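Local coordinates for Nab2 (Chaetomium thermophilum, PDB 4LJ0), which probably binds polyadenosine RNA in the nucleus through tandem zinc fingers, three of which make up this fragment, at residues 21-30 with 36-44. Residues are numbered along the deposited sequence; the frame is centred on the assembly and turned at random.
Sequences PTMPPCRNGG and GCKFTHLKT. With ZN (zinc ion), chain G; ACT (acetate ion), chain J; nucleotides of chain E.
Thr40 grips the 21-30 segment through both backbone and side chain. Its N donates to Pro24 O (2.9 Å, N-H...O 159°) and its O accepts from Cys26 N (2.8 Å), a single beta bridge centred on Pro25 that satisfies all four polar atoms. With OG1 set anti to its carbonyl carbon (chi1 -55°), the hydroxyl donates to Met23 O at 2.6 Å, approaching from above the carbonyl plane. Further along, one water donates to both Gly30 O and Leu42 O, bridging the two carbonyls. Cys26 SG, Cys37 SG and His41 NE2 (2.1 Å from the metal) bind zinc, and Cys32 completes the site. The Phe39 ring lays one face against the adenine of A2 of chain E, CE2 3.6 Å from C4, while Pro24 O lies at the ring edge. The base's N7 accepts a hydrogen bond from Arg27 N at 3.1 Å (N-H...N 160°), which would limit how far the purine can turn over the ring. A serine in place of Phe39 would probably leave the adenine without its stacking surface, held less firmly in that plane. Three cysteines and one histidine on zinc define a CCCH finger, the middle one of three in this fragment, here engaged with polyadenosine RNA.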
loop_
_atom_site.group_PDB
_atom_site.type_symbol
_atom_site.label_atom_id
_atom_site.label_comp_id
_atom_site.label_asym_id
_atom_site.label_seq_id
_atom_site.Cartn_x
_atom_site.Cartn_y
_atom_site.Cartn_z
ATOM N N PRO A 21 -11.438 1.488 7.951
ATOM C CA PRO A 21 -12.648 0.680 7.746
ATOM C C PRO A 21 -13.538 0.692 8.980
ATOM O O PRO A 21 -13.034 0.771 10.101
ATOM C CB PRO A 21 -12.093 -0.727 7.508
ATOM C CG PRO A 21 -10.744 -0.502 6.936
ATOM C CD PRO A 21 -10.217 0.748 7.586
ATOM N N THR A 22 -14.848 0.618 8.776
ATOM C CA THR A 22 -15.790 0.647 9.886
ATOM C C THR A 22 -15.652 -0.602 10.749
ATOM O O THR A 22 -15.557 -0.515 11.972
ATOM C CB THR A 22 -17.243 0.749 9.383
ATOM O OG1 THR A 22 -17.349 1.812 8.430
ATOM C CG2 THR A 22 -18.200 1.007 10.542
ATOM N N MET A 23 -15.636 -1.765 10.105
ATOM C CA MET A 23 -15.609 -3.035 10.822
ATOM C C MET A 23 -14.203 -3.406 11.271
ATOM O O MET A 23 -13.250 -3.239 10.510
ATOM C CB MET A 23 -16.163 -4.146 9.934
ATOM C CG MET A 23 -17.623 -3.958 9.589
ATOM S SD MET A 23 -18.641 -3.992 11.072
ATOM C CE MET A 23 -18.604 -5.741 11.449
ATOM N N PRO A 24 -14.068 -3.928 12.503
ATOM C CA PRO A 24 -12.734 -4.329 12.958
ATOM C C PRO A 24 -12.169 -5.422 12.059
ATOM O O PRO A 24 -12.934 -6.087 11.364
ATOM C CB PRO A 24 -12.980 -4.894 14.365
ATOM C CG PRO A 24 -14.380 -4.535 14.722
ATOM C CD PRO A 24 -15.121 -4.340 13.448
ATOM N N PRO A 25 -10.845 -5.610 12.074
ATOM C CA PRO A 25 -10.234 -6.655 11.247
ATOM C C PRO A 25 -10.627 -8.042 11.739
ATOM O O PRO A 25 -10.779 -8.232 12.944
ATOM C CB PRO A 25 -8.735 -6.414 11.438
ATOM C CG PRO A 25 -8.628 -5.774 12.779
ATOM C CD PRO A 25 -9.856 -4.926 12.925
ATOM N N CYS A 26 -10.805 -8.994 10.828
ATOM C CA CYS A 26 -11.153 -10.353 11.225
ATOM C C CYS A 26 -9.946 -11.064 11.818
ATOM O O CYS A 26 -8.898 -11.148 11.177
ATOM C CB CYS A 26 -11.678 -11.153 10.033
ATOM S SG CYS A 26 -12.228 -12.807 10.504
ATOM N N ARG A 27 -10.101 -11.585 13.034
ATOM C CA ARG A 27 -9.014 -12.269 13.727
ATOM C C ARG A 27 -8.837 -13.715 13.253
ATOM O O ARG A 27 -7.991 -14.437 13.782
ATOM C CB ARG A 27 -9.247 -12.266 15.240
ATOM C CG ARG A 27 -9.157 -10.905 15.916
ATOM C CD ARG A 27 -8.953 -11.093 17.421
ATOM N NE ARG A 27 -9.475 -9.991 18.227
ATOM C CZ ARG A 27 -8.812 -8.867 18.489
ATOM N NH1 ARG A 27 -7.595 -8.673 17.997
ATOM N NH2 ARG A 27 -9.373 -7.929 19.238
ATOM N N ASN A 28 -9.635 -14.142 12.276
ATOM C CA ASN A 28 -9.402 -15.428 11.609
ATOM C C ASN A 28 -8.381 -15.286 10.486
ATOM O O ASN A 28 -7.971 -16.277 9.880
ATOM C CB ASN A 28 -10.696 -15.994 11.018
ATOM C CG ASN A 28 -11.699 -16.416 12.078
ATOM O OD1 ASN A 28 -11.332 -16.747 13.200
ATOM N ND2 ASN A 28 -12.979 -16.413 11.715
ATOM N N GLY A 29 -7.983 -14.048 10.205
ATOM C CA GLY A 29 -7.083 -13.759 9.100
ATOM C C GLY A 29 -7.836 -13.346 7.846
ATOM O O GLY A 29 -9.055 -13.496 7.761
ATOM N N GLY A 30 -7.105 -12.830 6.863
ATOM C CA GLY A 30 -7.699 -12.442 5.597
ATOM C C GLY A 30 -8.281 -13.633 4.861
ATOM O O GLY A 30 -9.191 -13.479 4.045
ATOM N N GLY A 36 -20.847 -15.717 6.244
ATOM C CA GLY A 36 -21.529 -14.638 6.934
ATOM C C GLY A 36 -20.614 -13.711 7.720
ATOM O O GLY A 36 -21.080 -12.713 8.269
ATOM N N CYS A 37 -19.322 -14.024 7.787
ATOM C CA CYS A 37 -18.382 -13.169 8.511
ATOM C C CYS A 37 -18.220 -11.847 7.771
ATOM O O CYS A 37 -17.808 -11.830 6.612
ATOM C CB CYS A 37 -17.021 -13.857 8.676
ATOM S SG CYS A 37 -15.800 -12.903 9.665
ATOM N N LYS A 38 -18.548 -10.746 8.445
ATOM C CA LYS A 38 -18.501 -9.416 7.840
ATOM C C LYS A 38 -17.467 -8.521 8.514
ATOM O O LYS A 38 -17.504 -7.300 8.367
ATOM C CB LYS A 38 -19.870 -8.740 7.926
ATOM C CG LYS A 38 -20.988 -9.490 7.229
ATOM C CD LYS A 38 -20.797 -9.514 5.727
ATOM C CE LYS A 38 -22.008 -10.113 5.028
ATOM N NZ LYS A 38 -21.925 -9.975 3.546
ATOM N N PHE A 39 -16.555 -9.114 9.272
ATOM C CA PHE A 39 -15.427 -8.354 9.780
ATOM C C PHE A 39 -14.569 -7.989 8.576
ATOM O O PHE A 39 -14.718 -8.584 7.512
ATOM C CB PHE A 39 -14.639 -9.169 10.801
ATOM C CG PHE A 39 -15.341 -9.321 12.123
ATOM C CD1 PHE A 39 -15.367 -8.276 13.031
ATOM C CD2 PHE A 39 -15.969 -10.506 12.458
ATOM C CE1 PHE A 39 -16.008 -8.412 14.252
ATOM C CE2 PHE A 39 -16.612 -10.649 13.678
ATOM C CZ PHE A 39 -16.633 -9.601 14.574
ATOM N N THR A 40 -13.691 -7.005 8.721
ATOM C CA THR A 40 -12.847 -6.603 7.606
ATOM C C THR A 40 -11.777 -7.653 7.372
ATOM O O THR A 40 -10.992 -7.963 8.269
ATOM C CB THR A 40 -12.178 -5.246 7.856
ATOM O OG1 THR A 40 -13.182 -4.275 8.166
ATOM C CG2 THR A 40 -11.400 -4.788 6.620
ATOM N N HIS A 41 -11.751 -8.203 6.163
ATOM C CA HIS A 41 -10.741 -9.185 5.802
ATOM C C HIS A 41 -9.627 -8.521 5.011
ATOM O O HIS A 41 -9.853 -8.015 3.920
ATOM C CB HIS A 41 -11.387 -10.323 5.022
ATOM C CG HIS A 41 -12.418 -11.065 5.812
ATOM N ND1 HIS A 41 -13.768 -10.826 5.686
ATOM C CD2 HIS A 41 -12.292 -12.011 6.772
ATOM C CE1 HIS A 41 -14.431 -11.611 6.516
ATOM N NE2 HIS A 41 -13.559 -12.342 7.185
ATOM N N LEU A 42 -8.422 -8.500 5.574
ATOM C CA LEU A 42 -7.301 -7.838 4.912
ATOM C C LEU A 42 -6.902 -8.565 3.636
ATOM O O LEU A 42 -7.091 -9.778 3.507
ATOM C CB LEU A 42 -6.086 -7.751 5.837
ATOM C CG LEU A 42 -6.269 -7.137 7.226
ATOM C CD1 LEU A 42 -4.910 -6.711 7.776
ATOM C CD2 LEU A 42 -7.232 -5.978 7.222
ATOM N N LYS A 43 -6.350 -7.803 2.698
ATOM C CA LYS A 43 -5.824 -8.338 1.453
ATOM C C LYS A 43 -4.300 -8.273 1.464
ATOM O O LYS A 43 -3.640 -8.829 0.586
ATOM C CB LYS A 43 -6.385 -7.546 0.274
ATOM C CG LYS A 43 -7.898 -7.603 0.199
ATOM C CD LYS A 43 -8.431 -6.932 -1.050
ATOM C CE LYS A 43 -9.765 -7.539 -1.449
ATOM N NZ LYS A 43 -10.850 -7.239 -0.483
ATOM N N THR A 44 -3.752 -7.591 2.465
ATOM C CA THR A 44 -2.310 -7.493 2.632
ATOM C C THR A 44 -1.757 -8.813 3.163
ATOM O O THR A 44 -2.172 -9.269 4.230
ATOM C CB THR A 44 -1.944 -6.372 3.626
ATOM O OG1 THR A 44 -2.463 -5.124 3.152
ATOM C CG2 THR A 44 -0.433 -6.261 3.787
HETATM ZN ZN ZN G . -13.781 -13.447 8.942
HETATM C C ACT J . -6.134 -4.558 3.559
HETATM O O ACT J . -5.676 -4.094 4.623
HETATM O OXT ACT J . -5.338 -5.252 2.897
HETATM C CH3 ACT J . -7.546 -4.305 3.115
ATOM P P A E 2 -13.016 -5.568 21.093
ATOM O OP1 A E 2 -13.436 -5.851 22.490
ATOM O OP2 A E 2 -12.118 -4.416 20.819
ATOM O "O5'" A E 2 -12.342 -6.886 20.508
ATOM C "C5'" A E 2 -12.709 -7.384 19.226
ATOM C "C4'" A E 2 -13.954 -8.232 19.296
ATOM O "O4'" A E 2 -14.266 -8.719 17.962
ATOM C "C3'" A E 2 -13.846 -9.467 20.188
ATOM O "O3'" A E 2 -15.105 -9.737 20.803
ATOM C "C2'" A E 2 -13.505 -10.571 19.193
ATOM O "O2'" A E 2 -13.861 -11.871 19.614
ATOM C "C1'" A E 2 -14.304 -10.133 17.967
ATOM N N9 A E 2 -13.768 -10.619 16.694
ATOM C C8 A E 2 -12.792 -10.068 15.897
ATOM N N7 A E 2 -12.553 -10.760 14.808
ATOM C C5 A E 2 -13.434 -11.831 14.893
ATOM C C6 A E 2 -13.688 -12.934 14.056
ATOM N N6 A E 2 -13.048 -13.158 12.907
ATOM N N1 A E 2 -14.637 -13.815 14.443
ATOM C C2 A E 2 -15.284 -13.600 15.594
ATOM N N3 A E 2 -15.137 -12.606 16.464
ATOM C C4 A E 2 -14.191 -11.748 16.047
HETATM O O HOH W 1 -9.015 -11.189 2.308
#